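Local atomic coordinates of AlyGC (Glaciecola chathamensis, PDB entry 5GKD), a protein that cleaves the brown-algal polysaccharide alginate as a calcium-binding lyase of polysaccharide lyase family 6, probably by beta-elimination. Residues Gly181-Arg186 against Asn210-Ile215; Phe206-Gly211 against Phe230-Gly235; Gln122-Met127 against Lys146-Ala151; Gly142-Gly147 against Pro173-Gly178. All coordinates share one frame; numbering follows the deposited sequence.

Overall arrangement
The contacts come in the order 3, 4, 1, 2 along the chain, contact 4 opening before contact 3 closes and contact 2 before contact 1 closes. They illustrate how stacked coils of a parallel beta-helix are joined, one of these joints carrying the metal. Contact 3 pairs strands 124-128 and 150-152, and contact 1 joins the next two strands of the same face, 185-188 and 214-219; their centres lie about 10 Å apart. Contact 2 belongs to another face, with strands 200-207 and 224-231, its centre about 16 Å from that of contact 3. Contact 4 is made by loops, centred about 8 Å from contact 1. Contact 1 holds three of the calcium ligands; the others pack coils and loops close to it.

Contact 1 of 4, residues Gly181-Arg186 against Asn210-Ile215; sequences GGETLR and NGEVEI. With CA (calcium ion), chain E.
A bend at the second torsion of E183 (chi2 92°), which swings CD toward the other segment, and the crowded first torsion of E212, its CG between backbone N and carbonyl carbon (chi1 58°), bring these two side chains together at the calcium ion. Their carboxylate planes are turned well away from parallel. E183 gives the metal OE2 at 2.6 Å, and E212 clasps it with both oxygens, OE2 at 2.5 Å and the longer OE1 at 2.8 Å. E214 OE1 adds a bond of 2.4 Å to the calcium ion, water 2 another, and N180 belongs to the same site. The metal probably offsets the repulsion where E183 OE2 stands 3.1 Å from E212 OE1. That oxygen of E212 is also gripped by backbone N-H groups: G182 N reaches its anti lone pair at 2.8 Å, whereas G181 N arrives 29° out of the carboxylate plane. The site lies on the loops that lead into two adjacent strands, 185-188 and 214-219, of one face of a parallel beta-helix, and I215, at a corner of the chain, offers its O to both T184 N and L185 N. Without side chains, G182 and G211 come close enough for G211 CA to lie 3.3 Å from G182 O. Water 1 spans G182 O, T184 OG1 and G211 N. E214 OE2 is hydrogen-bonded to S217 OG, and E214 shares the carbonate pocket with R240, R264 and Y303.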
loop_
_atom_site.group_PDB
_atom_site.type_symbol
_atom_site.label_atom_id
_atom_site.label_comp_id
_atom_site.label_asym_id
_atom_site.label_seq_id
_atom_site.Cartn_x
_atom_site.Cartn_y
_atom_site.Cartn_z
ATOM N N GLY A 181 10.886 3.793 17.402
ATOM C CA GLY A 181 9.588 4.121 17.951
ATOM C C GLY A 181 8.836 2.989 18.610
ATOM O O GLY A 181 7.608 3.064 18.698
ATOM N N GLY A 182 9.523 1.954 19.090
ATOM C CA GLY A 182 8.847 0.837 19.727
ATOM C C GLY A 182 9.102 0.709 21.214
ATOM O O GLY A 182 9.090 -0.398 21.757
ATOM N N GLU A 183 9.344 1.836 21.877
ATOM C CA GLU A 183 9.710 1.826 23.289
ATOM C C GLU A 183 8.537 1.371 24.151
ATOM O O GLU A 183 7.373 1.568 23.808
ATOM C CB GLU A 183 10.164 3.219 23.734
ATOM C CG GLU A 183 11.349 3.789 22.982
ATOM C CD GLU A 183 10.946 4.636 21.782
ATOM O OE1 GLU A 183 9.791 4.538 21.351
ATOM O OE2 GLU A 183 11.782 5.414 21.283
ATOM N N THR A 184 8.856 0.742 25.274
ATOM C CA THR A 184 7.821 0.413 26.238
ATOM C C THR A 184 7.513 1.600 27.143
ATOM O O THR A 184 6.345 1.898 27.385
ATOM C CB THR A 184 8.231 -0.821 27.048
ATOM O OG1 THR A 184 8.227 -1.967 26.186
ATOM C CG2 THR A 184 7.262 -1.074 28.196
ATOM N N LEU A 185 8.539 2.315 27.610
ATOM C CA LEU A 185 8.379 3.448 28.519
ATOM C C LEU A 185 9.334 4.554 28.087
ATOM O O LEU A 185 10.538 4.327 27.983
ATOM C CB LEU A 185 8.670 3.021 29.969
ATOM C CG LEU A 185 8.134 3.749 31.219
ATOM C CD1 LEU A 185 9.124 3.685 32.367
ATOM C CD2 LEU A 185 7.724 5.157 30.979
ATOM N N ARG A 186 8.812 5.748 27.845
ATOM C CA ARG A 186 9.620 6.924 27.546
ATOM C C ARG A 186 9.311 8.011 28.572
ATOM O O ARG A 186 8.146 8.350 28.782
ATOM C CB ARG A 186 9.330 7.440 26.139
ATOM C CG ARG A 186 10.105 8.696 25.765
ATOM C CD ARG A 186 9.611 9.258 24.441
ATOM N NE ARG A 186 8.414 10.064 24.648
ATOM C CZ ARG A 186 7.440 10.219 23.755
ATOM N NH1 ARG A 186 7.518 9.622 22.570
ATOM N NH2 ARG A 186 6.389 10.966 24.046
ATOM N N ASN A 210 10.170 -6.222 23.295
ATOM C CA ASN A 210 11.090 -6.390 22.175
ATOM C C ASN A 210 10.867 -5.353 21.072
ATOM O O ASN A 210 11.263 -5.577 19.924
ATOM C CB ASN A 210 10.952 -7.801 21.599
ATOM C CG ASN A 210 11.311 -8.884 22.596
ATOM O OD1 ASN A 210 11.724 -8.599 23.725
ATOM N ND2 ASN A 210 11.169 -10.150 22.178
ATOM N N GLY A 211 10.233 -4.220 21.394
ATOM C CA GLY A 211 9.874 -3.257 20.363
ATOM C C GLY A 211 11.064 -2.733 19.582
ATOM O O GLY A 211 10.984 -2.555 18.358
ATOM N N GLU A 212 12.189 -2.502 20.265
ATOM C CA GLU A 212 13.357 -1.838 19.684
ATOM C C GLU A 212 14.505 -1.805 20.689
ATOM O O GLU A 212 14.399 -2.376 21.777
ATOM C CB GLU A 212 13.022 -0.414 19.259
ATOM C CG GLU A 212 12.514 0.424 20.421
ATOM C CD GLU A 212 12.893 1.886 20.295
ATOM O OE1 GLU A 212 12.104 2.693 19.765
ATOM O OE2 GLU A 212 14.003 2.220 20.718
ATOM N N VAL A 213 15.584 -1.093 20.372
ATOM C CA VAL A 213 16.745 -1.112 21.261
ATOM C C VAL A 213 16.428 -0.509 22.630
ATOM O O VAL A 213 17.018 -0.909 23.639
ATOM C CB VAL A 213 17.943 -0.404 20.604
ATOM C CG1 VAL A 213 17.740 1.098 20.577
ATOM C CG2 VAL A 213 19.233 -0.783 21.343
ATOM N N GLU A 214 15.514 0.453 22.705
ATOM C CA GLU A 214 15.169 1.067 23.980
ATOM C C GLU A 214 13.899 0.427 24.516
ATOM O O GLU A 214 12.824 0.615 23.950
ATOM C CB GLU A 214 14.981 2.571 23.843
ATOM C CG GLU A 214 16.211 3.349 23.416
ATOM C CD GLU A 214 15.904 4.825 23.352
ATOM O OE1 GLU A 214 15.131 5.218 22.469
ATOM O OE2 GLU A 214 16.400 5.583 24.200
ATOM N N ILE A 215 14.035 -0.349 25.588
ATOM C CA ILE A 215 12.882 -0.743 26.390
ATOM C C ILE A 215 12.349 0.464 27.147
ATOM O O ILE A 215 11.175 0.829 27.028
ATOM C CB ILE A 215 13.256 -1.872 27.371
ATOM C CG1 ILE A 215 13.761 -3.120 26.655
ATOM C CG2 ILE A 215 12.087 -2.226 28.294
ATOM C CD1 ILE A 215 14.522 -4.018 27.621
HETATM CA CA CA E . 14.065 4.661 20.344
HETATM O O HOH W 1 9.779 -2.153 23.858
HETATM O O HOH W 2 16.389 4.463 19.465
#

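Contact 2 of 4, residues Phe206-Gly211 against Phe230-Gly235; sequences FDRCNG and FFESRG
F206 meets F230 as two nearly parallel rings, their planes only 11° apart, displaced so that little of one lies over the other. F230 CE2 sits over one face of the F206 ring, toward its rim, and comes within 3.5 Å of F206 CD1. The row continues beyond the pair, since F206 also stacks on F171 and F230 on F252, an aromatic stack inside the beta-helix. The parallel strands that bear the rings are tied by F231 N to F206 O, at 2.8 Å, and by R208 N to F231 O, at 2.9 Å. Where the strands end, S233 OG accepts C209 N at 3.0 Å.

N210 and R234 carry the loop half of the contact. With its CG anti to the carbonyl carbon (chi1 -62°), N210 lays its amide against the start of the R234 side chain, CG lying 3.5 Å from R234 CB. N210 OD1 accepts R234 N at 2.9 Å, the donor standing 52° above the amide plane. The other end of that amide, ND2, reaches E232 O through water 4. R234 crosses N210 at about a right angle and leads away to a salt bridge with E605, while water 3 joins its NH1 to R234 O and N210 O.

The chemistry thus changes along the contact: apolar rings pack in the interior, and beyond the strand ends, where strand pairing stops, a serine hydroxyl, an asparagine amide and two waters take over the bridging of backbone groups.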
loop_
_atom_site.group_PDB
_atom_site.type_symbol
_atom_site.label_atom_id
_atom_site.label_comp_id
_atom_site.label_asym_id
_atom_site.label_seq_id
_atom_site.Cartn_x
_atom_site.Cartn_y
_atom_site.Cartn_z
ATOM N N PHE A 206 9.083 -6.179 33.048
ATOM C CA PHE A 206 9.139 -6.063 31.599
ATOM C C PHE A 206 9.430 -7.451 31.020
ATOM O O PHE A 206 10.556 -7.958 31.119
ATOM C CB PHE A 206 10.202 -5.061 31.170
ATOM C CG PHE A 206 9.964 -3.656 31.651
ATOM C CD1 PHE A 206 10.292 -3.288 32.936
ATOM C CD2 PHE A 206 9.429 -2.697 30.800
ATOM C CE1 PHE A 206 10.089 -1.976 33.385
ATOM C CE2 PHE A 206 9.233 -1.387 31.249
ATOM C CZ PHE A 206 9.558 -1.033 32.537
ATOM N N ASP A 207 8.421 -8.049 30.425
ATOM C CA ASP A 207 8.425 -9.439 29.964
ATOM C C ASP A 207 8.465 -9.421 28.436
ATOM O O ASP A 207 7.456 -9.123 27.792
ATOM C CB ASP A 207 7.184 -10.154 30.493
ATOM C CG ASP A 207 7.106 -11.628 30.081
ATOM O OD1 ASP A 207 8.153 -12.271 29.837
ATOM O OD2 ASP A 207 5.981 -12.148 30.039
ATOM N N ARG A 208 9.636 -9.732 27.869
ATOM C CA ARG A 208 9.846 -9.795 26.426
ATOM C C ARG A 208 9.399 -8.519 25.716
ATOM O O ARG A 208 8.716 -8.553 24.690
ATOM C CB ARG A 208 9.149 -11.003 25.827
ATOM C CG ARG A 208 9.733 -12.328 26.255
ATOM C CD ARG A 208 8.770 -12.994 27.166
ATOM N NE ARG A 208 8.151 -14.141 26.578
ATOM C CZ ARG A 208 7.020 -14.682 27.009
ATOM N NH1 ARG A 208 6.351 -14.160 28.032
ATOM N NH2 ARG A 208 6.560 -15.752 26.392
ATOM N N CYS A 209 9.770 -7.373 26.286
ATOM C CA CYS A 209 9.509 -6.100 25.622
ATOM C C CYS A 209 10.565 -5.946 24.540
ATOM O O CYS A 209 11.715 -5.608 24.821
ATOM C CB CYS A 209 9.516 -4.955 26.632
ATOM S SG CYS A 209 8.160 -5.127 27.844
ATOM N N ASN A 210 10.170 -6.222 23.295
ATOM C CA ASN A 210 11.090 -6.390 22.175
ATOM C C ASN A 210 10.867 -5.353 21.072
ATOM O O ASN A 210 11.263 -5.577 19.924
ATOM C CB ASN A 210 10.952 -7.801 21.599
ATOM C CG ASN A 210 11.311 -8.884 22.596
ATOM O OD1 ASN A 210 11.724 -8.599 23.725
ATOM N ND2 ASN A 210 11.169 -10.150 22.178
ATOM N N GLY A 211 10.233 -4.220 21.394
ATOM C CA GLY A 211 9.874 -3.257 20.363
ATOM C C GLY A 211 11.064 -2.733 19.582
ATOM O O GLY A 211 10.984 -2.555 18.358
ATOM N N PHE A 230 13.689 -7.092 34.041
ATOM C CA PHE A 230 13.635 -7.175 32.591
ATOM C C PHE A 230 13.905 -8.619 32.178
ATOM O O PHE A 230 15.046 -9.079 32.232
ATOM C CB PHE A 230 14.655 -6.229 31.970
ATOM C CG PHE A 230 14.477 -4.802 32.381
ATOM C CD1 PHE A 230 15.018 -4.335 33.564
ATOM C CD2 PHE A 230 13.784 -3.916 31.563
ATOM C CE1 PHE A 230 14.866 -3.006 33.934
ATOM C CE2 PHE A 230 13.619 -2.614 31.929
ATOM C CZ PHE A 230 14.165 -2.152 33.117
ATOM N N PHE A 231 12.878 -9.322 31.728
ATOM C CA PHE A 231 12.981 -10.749 31.447
ATOM C C PHE A 231 12.989 -10.955 29.944
ATOM O O PHE A 231 11.987 -10.695 29.276
ATOM C CB PHE A 231 11.833 -11.520 32.085
ATOM C CG PHE A 231 11.881 -13.013 31.828
ATOM C CD1 PHE A 231 11.265 -13.564 30.719
ATOM C CD2 PHE A 231 12.542 -13.857 32.709
ATOM C CE1 PHE A 231 11.303 -14.923 30.496
ATOM C CE2 PHE A 231 12.568 -15.213 32.505
ATOM C CZ PHE A 231 11.957 -15.749 31.394
ATOM N N GLU A 232 14.125 -11.419 29.431
ATOM C CA GLU A 232 14.283 -11.802 28.032
ATOM C C GLU A 232 13.845 -10.690 27.088
ATOM O O GLU A 232 13.270 -10.937 26.034
ATOM C CB GLU A 232 13.535 -13.104 27.735
ATOM C CG GLU A 232 14.128 -14.305 28.449
ATOM C CD GLU A 232 13.451 -15.641 28.097
ATOM O OE1 GLU A 232 12.519 -15.672 27.258
ATOM O OE2 GLU A 232 13.860 -16.663 28.676
ATOM N N SER A 233 14.142 -9.453 27.456
ATOM C CA SER A 233 13.706 -8.310 26.675
ATOM C C SER A 233 14.817 -7.894 25.727
ATOM O O SER A 233 15.957 -7.646 26.147
ATOM C CB SER A 233 13.289 -7.138 27.567
ATOM O OG SER A 233 12.068 -7.411 28.233
ATOM N N ARG A 234 14.444 -7.792 24.455
ATOM C CA ARG A 234 15.340 -7.567 23.328
ATOM C C ARG A 234 15.651 -6.080 23.177
ATOM O O ARG A 234 15.322 -5.439 22.180
ATOM C CB ARG A 234 14.674 -8.126 22.081
ATOM C CG ARG A 234 15.557 -8.626 21.000
ATOM C CD ARG A 234 14.673 -9.209 19.912
ATOM N NE ARG A 234 15.402 -9.624 18.723
ATOM C CZ ARG A 234 15.692 -8.827 17.705
ATOM N NH1 ARG A 234 15.351 -7.542 17.730
ATOM N NH2 ARG A 234 16.328 -9.310 16.663
ATOM N N GLY A 235 16.281 -5.534 24.205
ATOM C CA GLY A 235 16.526 -4.105 24.245
ATOM C C GLY A 235 17.237 -3.740 25.526
ATOM O O GLY A 235 17.813 -4.602 26.195
HETATM O O HOH W 3 14.126 -5.616 19.608
HETATM O O HOH W 4 12.361 -12.222 23.916
#

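Contact 3 of 4, residues Gln122-Met127 against Lys146-Ala151; sequences QDSWVM and KGVTMA
Segments 122-127 and 146-151 are consecutive parallel passes of one beta-helix face, joined mainly backbone to backbone and running only 12° apart, with V126 beside M150 and M127 beside A151 as the strand pairs. T149 O receives two donors at the corner of the first segment, W125 N at 2.9 Å and V126 N at 3.0 Å; the bond from V126 lies in the carbonyl plane, the one from W125 is tilted from it. A151 N then returns a bond of 2.9 Å to V126 O. Nearer the start of the two segments, D123 N reaches K146 O in a longer bond, and G147, which has no side chain in the way, lets its CA lie 3.1 Å from D123 O.

Side chains fill both sides of this frame. V126 packs across M150, CB lying 3.8 Å from M150 CG, and the extended M150 chain carries CE on to V126 CG1; F135 packs against both residues. On the opposite face of the strands M127 folds back at its second torsion (chi2 -70°), and its SD lies 3.6 Å from A151 CB. T149 CG2 approaches the W125 ring obliquely, 4.0 Å from W125 CE3. Farther back, Q122 CG rests on G147 CA, and Q122 also packs against A526 of the second subunit. D123, whose own CB points away, has OD1 hydrogen-bonded to N145 ND2.

Such in-register stacking of like positions, coil upon coil, is the hallmark of the right-handed parallel beta-helix of the pectin lyase-like families, to which the chondroitinase B group belongs.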
loop_
_atom_site.group_PDB
_atom_site.type_symbol
_atom_site.label_atom_id
_atom_site.label_comp_id
_atom_site.label_asym_id
_atom_site.label_seq_id
_atom_site.Cartn_x
_atom_site.Cartn_y
_atom_site.Cartn_z
ATOM N N GLN A 122 0.793 5.709 14.022
ATOM C CA GLN A 122 1.346 5.808 15.367
ATOM C C GLN A 122 0.319 6.234 16.412
ATOM O O GLN A 122 -0.483 7.140 16.185
ATOM C CB GLN A 122 2.499 6.814 15.366
ATOM C CG GLN A 122 2.982 7.188 16.748
ATOM C CD GLN A 122 4.180 8.095 16.714
ATOM O OE1 GLN A 122 4.866 8.266 17.717
ATOM N NE2 GLN A 122 4.451 8.674 15.556
ATOM N N ASP A 123 0.369 5.588 17.574
ATOM C CA ASP A 123 -0.324 6.073 18.759
ATOM C C ASP A 123 0.471 5.640 19.989
ATOM O O ASP A 123 1.513 4.999 19.885
ATOM C CB ASP A 123 -1.784 5.584 18.818
ATOM C CG ASP A 123 -1.912 4.052 18.912
ATOM O OD1 ASP A 123 -0.903 3.325 19.096
ATOM O OD2 ASP A 123 -3.051 3.560 18.798
ATOM N N SER A 124 -0.024 6.010 21.157
ATOM C CA SER A 124 0.540 5.571 22.417
ATOM C C SER A 124 -0.594 5.018 23.253
ATOM O O SER A 124 -1.752 5.387 23.058
ATOM C CB SER A 124 1.229 6.705 23.151
ATOM O OG SER A 124 2.520 6.944 22.625
ATOM N N TRP A 125 -0.268 4.122 24.170
ATOM C CA TRP A 125 -1.345 3.537 24.953
ATOM C C TRP A 125 -1.603 4.295 26.245
ATOM O O TRP A 125 -2.763 4.423 26.652
ATOM C CB TRP A 125 -1.059 2.066 25.238
ATOM C CG TRP A 125 -1.397 1.187 24.069
ATOM C CD1 TRP A 125 -1.833 1.592 22.826
ATOM C CD2 TRP A 125 -1.365 -0.241 24.033
ATOM N NE1 TRP A 125 -2.034 0.500 22.019
ATOM C CE2 TRP A 125 -1.770 -0.635 22.742
ATOM C CE3 TRP A 125 -1.019 -1.226 24.960
ATOM C CZ2 TRP A 125 -1.843 -1.966 22.370
ATOM C CZ3 TRP A 125 -1.082 -2.541 24.578
ATOM C CH2 TRP A 125 -1.489 -2.901 23.306
ATOM N N VAL A 126 -0.556 4.800 26.904
ATOM C CA VAL A 126 -0.698 5.583 28.125
ATOM C C VAL A 126 0.167 6.833 28.020
ATOM O O VAL A 126 1.366 6.734 27.754
ATOM C CB VAL A 126 -0.302 4.760 29.369
ATOM C CG1 VAL A 126 -0.568 5.541 30.632
ATOM C CG2 VAL A 126 -1.032 3.407 29.385
ATOM N N MET A 127 -0.430 8.002 28.264
ATOM C CA MET A 127 0.283 9.275 28.297
ATOM C C MET A 127 -0.032 9.983 29.597
ATOM O O MET A 127 -1.202 10.257 29.882
ATOM C CB MET A 127 -0.094 10.176 27.118
ATOM C CG MET A 127 0.280 9.591 25.784
ATOM S SD MET A 127 2.042 9.532 25.451
ATOM C CE MET A 127 2.360 11.184 25.050
ATOM N N LYS A 146 3.733 1.456 15.670
ATOM C CA LYS A 146 4.665 2.493 16.064
ATOM C C LYS A 146 4.101 3.369 17.187
ATOM O O LYS A 146 2.902 3.655 17.261
ATOM C CB LYS A 146 5.023 3.340 14.847
ATOM C CG LYS A 146 5.926 4.518 15.159
ATOM C CD LYS A 146 6.880 4.825 14.047
ATOM C CE LYS A 146 7.808 5.967 14.417
ATOM N NZ LYS A 146 8.987 6.000 13.505
ATOM N N GLY A 147 4.989 3.807 18.066
ATOM C CA GLY A 147 4.549 4.645 19.166
ATOM C C GLY A 147 4.879 3.923 20.455
ATOM O O GLY A 147 4.635 2.727 20.620
ATOM N N VAL A 148 5.460 4.680 21.388
ATOM C CA VAL A 148 5.787 4.143 22.698
ATOM C C VAL A 148 4.515 3.597 23.352
ATOM O O VAL A 148 3.399 4.061 23.082
ATOM C CB VAL A 148 6.466 5.241 23.541
ATOM C CG1 VAL A 148 5.505 6.351 23.846
ATOM C CG2 VAL A 148 7.074 4.666 24.847
ATOM N N THR A 149 4.667 2.539 24.148
ATOM C CA THR A 149 3.505 2.024 24.865
ATOM C C THR A 149 3.047 3.023 25.921
ATOM O O THR A 149 1.860 3.349 26.015
ATOM C CB THR A 149 3.820 0.661 25.488
ATOM O OG1 THR A 149 4.287 -0.228 24.466
ATOM C CG2 THR A 149 2.576 0.040 26.147
ATOM N N MET A 150 3.983 3.566 26.680
ATOM C CA MET A 150 3.663 4.492 27.755
ATOM C C MET A 150 4.706 5.589 27.820
ATOM O O MET A 150 5.903 5.310 27.749
ATOM C CB MET A 150 3.608 3.793 29.102
ATOM C CG MET A 150 3.368 4.750 30.249
ATOM S SD MET A 150 3.098 3.871 31.779
ATOM C CE MET A 150 2.561 5.217 32.830
ATOM N N ALA A 151 4.249 6.828 27.977
ATOM C CA ALA A 151 5.153 7.956 28.075
ATOM C C ALA A 151 4.672 8.929 29.149
ATOM O O ALA A 151 3.486 8.994 29.472
ATOM C CB ALA A 151 5.290 8.666 26.723
#

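Contact 4 of 4, residues Gly142-Gly147 against Pro173-Gly178; sequences GKRNKG and PRPILG
The guanidinium of R174 has K143 CG over one face, 4.1 Å above the plane and toward the rim, while G147 O and water 5 lie at its edge, in plane. The guanidinium of R144 receives P175 CG over a face, 3.7 Å from R144 NE, the two side chains crossing at about a right angle; R144 NH1 is hydrogen-bonded to N113 OD1.

R174 reaches its place as a stretched chain, CG anti to the backbone N (chi1 172°), extending alongside K143. Its NH1 and NH2 both close end-on on G147 O, at 2.9 Å and 3.2 Å respectively. A third donor, K143 NZ, comes to G147 O from above the carbonyl plane, and the same ammonium also bonds to both OD1 and the backbone O of N145. K143 NZ lies 4.4 Å from R174 NH2, a repulsion that the salt bridge of K143 to D123 would probably ease. R174 NH1 has T149 OG1 as a second partner. Water 5 links R174 NE with K143 O and P175 O.

The remaining links are simpler: G142 N bonds to P173 O at 3.0 Å, and L177 CD2 packs on K146 N at 3.8 Å.

Both segments are loops of successive beta-helix coils: 142-147 connects strand 134-141 to strand 150-152, while the loop containing P173-G178 leads from strand 170-171 toward strand 185-188. Backbone bonds of R174 with R208 and N210, and of G147 with G181, carry the stacking on to the following coils.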
loop_
_atom_site.group_PDB
_atom_site.type_symbol
_atom_site.label_atom_id
_atom_site.label_comp_id
_atom_site.label_asym_id
_atom_site.label_seq_id
_atom_site.Cartn_x
_atom_site.Cartn_y
_atom_site.Cartn_z
ATOM N N GLY A 142 1.000 -6.531 23.965
ATOM C CA GLY A 142 0.702 -6.717 22.563
ATOM C C GLY A 142 0.606 -5.484 21.689
ATOM O O GLY A 142 -0.078 -5.539 20.671
ATOM N N LYS A 143 1.253 -4.378 22.026
ATOM C CA LYS A 143 1.216 -3.234 21.116
ATOM C C LYS A 143 2.066 -3.526 19.887
ATOM O O LYS A 143 3.263 -3.792 20.008
ATOM C CB LYS A 143 1.690 -1.959 21.805
ATOM C CG LYS A 143 1.537 -0.716 20.936
ATOM C CD LYS A 143 1.784 0.556 21.751
ATOM C CE LYS A 143 1.240 1.819 21.043
ATOM N NZ LYS A 143 1.913 2.183 19.751
ATOM N N ARG A 144 1.451 -3.487 18.700
ATOM C CA ARG A 144 2.139 -3.906 17.487
ATOM C C ARG A 144 2.577 -2.749 16.605
ATOM O O ARG A 144 3.348 -2.965 15.667
ATOM C CB ARG A 144 1.266 -4.842 16.638
ATOM C CG ARG A 144 0.187 -5.594 17.347
ATOM C CD ARG A 144 0.662 -6.720 18.256
ATOM N NE ARG A 144 1.125 -7.899 17.576
ATOM C CZ ARG A 144 0.950 -9.143 18.008
ATOM N NH1 ARG A 144 0.271 -9.416 19.116
ATOM N NH2 ARG A 144 1.452 -10.121 17.300
ATOM N N ASN A 145 2.114 -1.544 16.876
ATOM C CA ASN A 145 2.292 -0.433 15.963
ATOM C C ASN A 145 3.280 0.566 16.535
ATOM O O ASN A 145 3.614 0.545 17.716
ATOM C CB ASN A 145 0.955 0.254 15.693
ATOM C CG ASN A 145 0.418 0.945 16.905
ATOM O OD1 ASN A 145 0.367 0.360 17.989
ATOM N ND2 ASN A 145 0.023 2.215 16.742
ATOM N N LYS A 146 3.733 1.456 15.670
ATOM C CA LYS A 146 4.665 2.493 16.064
ATOM C C LYS A 146 4.101 3.369 17.187
ATOM O O LYS A 146 2.902 3.655 17.261
ATOM C CB LYS A 146 5.023 3.340 14.847
ATOM C CG LYS A 146 5.926 4.518 15.159
ATOM C CD LYS A 146 6.880 4.825 14.047
ATOM C CE LYS A 146 7.808 5.967 14.417
ATOM N NZ LYS A 146 8.987 6.000 13.505
ATOM N N GLY A 147 4.989 3.807 18.066
ATOM C CA GLY A 147 4.549 4.645 19.166
ATOM C C GLY A 147 4.879 3.923 20.455
ATOM O O GLY A 147 4.635 2.727 20.620
ATOM N N PRO A 173 4.641 -8.961 26.678
ATOM C CA PRO A 173 5.355 -9.045 25.396
ATOM C C PRO A 173 4.952 -7.974 24.386
ATOM O O PRO A 173 3.773 -7.727 24.136
ATOM C CB PRO A 173 4.996 -10.448 24.899
ATOM C CG PRO A 173 4.846 -11.261 26.185
ATOM C CD PRO A 173 4.243 -10.290 27.195
ATOM N N ARG A 174 5.959 -7.330 23.806
ATOM C CA ARG A 174 5.773 -6.377 22.723
ATOM C C ARG A 174 6.658 -6.842 21.580
ATOM O O ARG A 174 7.883 -6.873 21.736
ATOM C CB ARG A 174 6.136 -4.943 23.104
ATOM C CG ARG A 174 6.114 -4.062 21.869
ATOM C CD ARG A 174 6.121 -2.586 22.129
ATOM N NE ARG A 174 6.002 -1.898 20.850
ATOM C CZ ARG A 174 5.705 -0.617 20.695
ATOM N NH1 ARG A 174 5.493 0.156 21.748
ATOM N NH2 ARG A 174 5.612 -0.118 19.468
ATOM N N PRO A 175 6.102 -7.201 20.436
ATOM C CA PRO A 175 6.933 -7.748 19.362
ATOM C C PRO A 175 7.762 -6.654 18.708
ATOM O O PRO A 175 7.559 -5.456 18.915
ATOM C CB PRO A 175 5.920 -8.367 18.391
ATOM C CG PRO A 175 4.645 -7.576 18.637
ATOM C CD PRO A 175 4.675 -7.152 20.088
ATOM N N ILE A 176 8.749 -7.107 17.933
ATOM C CA ILE A 176 9.612 -6.207 17.184
ATOM C C ILE A 176 8.769 -5.303 16.297
ATOM O O ILE A 176 7.845 -5.755 15.612
ATOM C CB ILE A 176 10.613 -7.026 16.355
ATOM C CG1 ILE A 176 11.532 -7.840 17.274
ATOM C CG2 ILE A 176 11.406 -6.129 15.415
ATOM C CD1 ILE A 176 12.291 -8.958 16.555
ATOM N N LEU A 177 9.085 -4.014 16.306
ATOM C CA LEU A 177 8.358 -3.064 15.477
ATOM C C LEU A 177 8.871 -3.086 14.045
ATOM O O LEU A 177 8.084 -3.095 13.095
ATOM C CB LEU A 177 8.502 -1.659 16.056
ATOM C CG LEU A 177 7.515 -0.531 15.754
ATOM C CD1 LEU A 177 8.227 0.815 15.647
ATOM C CD2 LEU A 177 6.593 -0.769 14.597
ATOM N N GLY A 178 10.183 -3.069 13.877
ATOM C CA GLY A 178 10.769 -2.933 12.565
ATOM C C GLY A 178 11.208 -1.534 12.209
ATOM O O GLY A 178 11.408 -1.250 11.023
HETATM O O HOH W 5 5.761 -3.403 18.501
HETATM O O HOH W 6 4.982 -5.508 15.559
#